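Local coordinates for protein lovastatin nonaketide synthase, polyketide synthase component (Aspergillus terreus, PDB 7CPX) that works as an iterative polyketide synthase that builds dihydromonacolin L from nine malonyl-CoA units, using NADPH and S-adenosyl-L-methionine, on the route to lovastatin, at residues F1702-K1714 with L2251-L2263. The protein carries 2 engineered substitutions. Numbering follows the deposited sequence.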
# COMPACT_ATOMS: atom_id res chain seq x y z
N PHE A 1702 24.55 -75.53 18.33
CA PHE A 1702 23.19 -75.01 18.38
C PHE A 1702 22.14 -76.05 18.01
O PHE A 1702 20.95 -75.76 18.12
CB PHE A 1702 23.08 -73.78 17.49
CG PHE A 1702 23.67 -72.55 18.11
CD1 PHE A 1702 25.04 -72.43 18.27
CD2 PHE A 1702 22.86 -71.52 18.55
CE1 PHE A 1702 25.58 -71.31 18.86
CE2 PHE A 1702 23.40 -70.40 19.13
CZ PHE A 1702 24.76 -70.29 19.28
N ALA A 1703 22.56 -77.23 17.57
CA ALA A 1703 21.64 -78.36 17.44
C ALA A 1703 21.55 -79.19 18.71
O ALA A 1703 20.60 -79.97 18.85
CB ALA A 1703 22.08 -79.26 16.27
N GLY A 1704 22.50 -79.04 19.63
CA GLY A 1704 22.53 -79.84 20.84
C GLY A 1704 22.88 -79.07 22.09
O GLY A 1704 23.53 -79.62 22.99
N LEU A 1705 22.48 -77.80 22.18
CA LEU A 1705 22.81 -77.00 23.35
C LEU A 1705 22.28 -77.61 24.64
O LEU A 1705 22.83 -77.34 25.72
CB LEU A 1705 22.26 -75.58 23.21
CG LEU A 1705 22.81 -74.77 22.04
CD1 LEU A 1705 22.05 -73.46 21.89
CD2 LEU A 1705 24.30 -74.50 22.20
N THR A 1706 21.24 -78.43 24.56
CA THR A 1706 20.66 -79.04 25.75
C THR A 1706 21.59 -80.04 26.42
O THR A 1706 21.31 -80.47 27.54
CB THR A 1706 19.34 -79.73 25.39
OG1 THR A 1706 19.55 -80.64 24.30
CG2 THR A 1706 18.29 -78.71 25.01
N GLU A 1707 22.70 -80.41 25.76
CA GLU A 1707 23.66 -81.36 26.31
C GLU A 1707 24.80 -80.66 27.05
O GLU A 1707 25.93 -81.17 27.06
CB GLU A 1707 24.22 -82.24 25.19
CG GLU A 1707 23.17 -82.75 24.22
CD GLU A 1707 22.08 -83.56 24.89
OE1 GLU A 1707 22.28 -83.98 26.05
OE2 GLU A 1707 21.02 -83.78 24.26
N GLU A 1708 24.53 -79.51 27.66
CA GLU A 1708 25.55 -78.71 28.35
C GLU A 1708 26.60 -78.18 27.39
O GLU A 1708 27.66 -77.71 27.82
CB GLU A 1708 26.21 -79.50 29.48
CG GLU A 1708 25.26 -79.90 30.59
CD GLU A 1708 25.97 -80.63 31.71
OE1 GLU A 1708 27.17 -80.92 31.57
OE2 GLU A 1708 25.31 -80.91 32.74
N THR A 1709 26.34 -78.25 26.08
CA THR A 1709 27.27 -77.70 25.11
C THR A 1709 27.43 -76.20 25.28
O THR A 1709 28.46 -75.63 24.90
CB THR A 1709 26.81 -78.03 23.69
OG1 THR A 1709 26.50 -79.43 23.60
CG2 THR A 1709 27.88 -77.69 22.68
N PHE A 1710 26.42 -75.54 25.84
CA PHE A 1710 26.49 -74.10 26.09
C PHE A 1710 27.40 -73.78 27.27
O PHE A 1710 28.20 -72.84 27.20
CB PHE A 1710 25.07 -73.57 26.32
CG PHE A 1710 25.02 -72.19 26.90
CD1 PHE A 1710 25.40 -71.09 26.15
CD2 PHE A 1710 24.56 -71.99 28.18
CE1 PHE A 1710 25.34 -69.82 26.68
CE2 PHE A 1710 24.50 -70.72 28.72
CZ PHE A 1710 24.89 -69.64 27.97
N GLU A 1711 27.32 -74.57 28.34
CA GLU A 1711 28.29 -74.43 29.42
C GLU A 1711 29.69 -74.78 28.94
O GLU A 1711 30.68 -74.16 29.36
CB GLU A 1711 27.89 -75.31 30.60
CG GLU A 1711 26.47 -75.10 31.09
CD GLU A 1711 26.22 -73.68 31.58
OE1 GLU A 1711 27.21 -72.96 31.83
OE2 GLU A 1711 25.04 -73.29 31.72
N ALA A 1712 29.79 -75.77 28.06
CA ALA A 1712 31.08 -76.10 27.46
C ALA A 1712 31.61 -74.93 26.64
O ALA A 1712 32.82 -74.68 26.63
CB ALA A 1712 30.94 -77.35 26.59
N THR A 1713 30.72 -74.22 25.95
CA THR A 1713 31.14 -73.03 25.22
C THR A 1713 31.63 -71.94 26.17
O THR A 1713 32.62 -71.26 25.89
CB THR A 1713 29.99 -72.50 24.36
OG1 THR A 1713 29.51 -73.55 23.50
CG2 THR A 1713 30.44 -71.32 23.52
N LYS A 1714 30.94 -71.76 27.29
CA LYS A 1714 31.42 -70.83 28.31
C LYS A 1714 32.84 -71.20 28.74
O LYS A 1714 33.72 -70.34 28.84
CB LYS A 1714 30.50 -70.84 29.53
CG LYS A 1714 29.12 -70.27 29.33
CD LYS A 1714 28.47 -70.06 30.68
CE LYS A 1714 26.97 -70.21 30.61
NZ LYS A 1714 26.34 -70.11 31.96
N LEU A 2251 27.71 -64.33 27.80
CA LEU A 2251 27.69 -65.79 27.70
C LEU A 2251 28.22 -66.44 28.97
O LEU A 2251 27.65 -67.42 29.47
CB LEU A 2251 28.50 -66.25 26.49
CG LEU A 2251 27.83 -66.08 25.13
CD1 LEU A 2251 28.83 -66.34 24.03
CD2 LEU A 2251 26.64 -67.02 24.99
N ASN A 2252 29.31 -65.91 29.52
CA ASN A 2252 29.83 -66.44 30.78
C ASN A 2252 28.78 -66.33 31.88
O ASN A 2252 28.66 -67.23 32.72
CB ASN A 2252 31.11 -65.70 31.17
CG ASN A 2252 30.92 -64.20 31.25
OD1 ASN A 2252 29.82 -63.71 31.47
ND2 ASN A 2252 32.01 -63.46 31.05
N ASN A 2253 28.02 -65.24 31.89
CA ASN A 2253 26.93 -65.06 32.84
C ASN A 2253 25.58 -65.50 32.29
O ASN A 2253 24.60 -65.51 33.04
CB ASN A 2253 26.84 -63.58 33.26
CG ASN A 2253 28.10 -63.10 33.95
OD1 ASN A 2253 28.23 -63.20 35.17
ND2 ASN A 2253 29.03 -62.57 33.16
N MET A 2254 25.51 -65.86 31.01
CA MET A 2254 24.26 -66.30 30.41
C MET A 2254 23.95 -67.73 30.83
O MET A 2254 24.81 -68.48 31.30
CB MET A 2254 24.34 -66.20 28.88
CG MET A 2254 23.04 -66.47 28.15
SD MET A 2254 23.22 -66.43 26.35
CE MET A 2254 23.94 -64.81 26.10
N GLU A 2255 22.68 -68.11 30.68
CA GLU A 2255 22.22 -69.45 31.00
C GLU A 2255 21.53 -70.06 29.78
O GLU A 2255 20.90 -69.35 28.99
CB GLU A 2255 21.25 -69.44 32.19
CG GLU A 2255 21.82 -68.78 33.43
CD GLU A 2255 20.83 -68.76 34.58
OE1 GLU A 2255 19.70 -69.24 34.39
OE2 GLU A 2255 21.19 -68.27 35.67
N LEU A 2256 21.66 -71.37 29.64
CA LEU A 2256 21.06 -72.07 28.51
C LEU A 2256 19.57 -71.79 28.35
O LEU A 2256 19.11 -71.67 27.21
CB LEU A 2256 21.31 -73.58 28.64
CG LEU A 2256 20.64 -74.47 27.59
CD1 LEU A 2256 21.13 -74.11 26.20
CD2 LEU A 2256 20.89 -75.93 27.89
N PRO A 2257 18.78 -71.71 29.42
CA PRO A 2257 17.37 -71.31 29.24
C PRO A 2257 17.22 -70.00 28.50
O PRO A 2257 16.31 -69.87 27.68
CB PRO A 2257 16.86 -71.22 30.69
CG PRO A 2257 17.69 -72.18 31.44
CD PRO A 2257 19.06 -72.13 30.81
N MET A 2258 18.10 -69.02 28.76
CA MET A 2258 18.05 -67.78 27.99
C MET A 2258 18.37 -68.02 26.52
O MET A 2258 17.74 -67.44 25.63
CB MET A 2258 19.03 -66.76 28.59
CG MET A 2258 18.73 -66.38 30.03
SD MET A 2258 20.11 -65.53 30.81
CE MET A 2258 19.37 -65.04 32.37
N MET A 2259 19.36 -68.88 26.26
CA MET A 2259 19.70 -69.21 24.88
C MET A 2259 18.49 -69.77 24.15
O MET A 2259 18.16 -69.34 23.04
CB MET A 2259 20.86 -70.21 24.85
CG MET A 2259 22.23 -69.58 25.07
SD MET A 2259 22.72 -68.45 23.75
CE MET A 2259 22.85 -69.58 22.37
N GLU A 2260 17.81 -70.74 24.77
CA GLU A 2260 16.61 -71.30 24.15
C GLU A 2260 15.52 -70.24 24.01
O GLU A 2260 14.85 -70.16 22.97
CB GLU A 2260 16.11 -72.49 24.96
CG GLU A 2260 17.04 -73.68 24.95
CD GLU A 2260 16.51 -74.85 25.76
OE1 GLU A 2260 15.53 -74.65 26.50
OE2 GLU A 2260 17.08 -75.95 25.65
N MET A 2261 15.34 -69.41 25.04
CA MET A 2261 14.29 -68.40 25.02
C MET A 2261 14.46 -67.47 23.83
O MET A 2261 13.47 -67.09 23.19
CB MET A 2261 14.33 -67.61 26.32
CG MET A 2261 13.16 -66.65 26.51
SD MET A 2261 13.48 -65.43 27.80
CE MET A 2261 13.98 -66.48 29.17
N VAL A 2262 15.69 -67.09 23.52
CA VAL A 2262 15.91 -66.17 22.41
C VAL A 2262 16.00 -66.90 21.07
O VAL A 2262 15.66 -66.32 20.03
CB VAL A 2262 17.18 -65.34 22.65
CG1 VAL A 2262 17.42 -64.40 21.48
CG2 VAL A 2262 17.06 -64.56 23.95
N LEU A 2263 16.45 -68.15 21.05
CA LEU A 2263 16.61 -68.87 19.79
C LEU A 2263 15.28 -69.41 19.29
O LEU A 2263 14.86 -69.10 18.17
CB LEU A 2263 17.60 -70.02 19.97
CG LEU A 2263 19.05 -69.75 19.57
CD1 LEU A 2263 19.62 -68.57 20.32
CD2 LEU A 2263 19.89 -70.98 19.83
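Helix 1705-1714 and helix 2256-2263 cross steeply, their axes 10.2 Å apart at closest and their directions 110° apart, while the CA atoms of the two segments come nearest at Lys-1714 and Asn-2252, 5.3 Å apart. Phe-1710 buries more surface here than any other residue. With CG anti to the backbone N (chi1 166°), its ring reaches the turn that leads into the second helix. CG of Met-2259 lies over one face, 3.8 Å from the ring centroid and 25° off the normal, a CH-pi contact; Leu-2251 CD2 meets the rim in plane, 3.5 Å from CE1. SD of Met-2254 stands oblique to the ring, 4.9 Å from its centroid, as a Met-aromatic contact. The second helix belongs to the ketoreductase domain and follows strand 2236-2241 of its parallel, Rossmann-type sheet. The first precedes strand 1720-1728 of a separate mixed sheet, so the contact joins two alpha/beta units. Bent at chi2 and chi3, Met-2259 also brings CE 3.4 Å from Phe-1702 CE2; helix 1735-1750 touches Phe-1702 as well. Leu-1705 CB packs on Leu-2256 CD1 at 3.5 Å. Near the surface, Lys-1714 NZ forms a salt bridge with Glu-1711 OE1 at 3.0 Å, within its own helix.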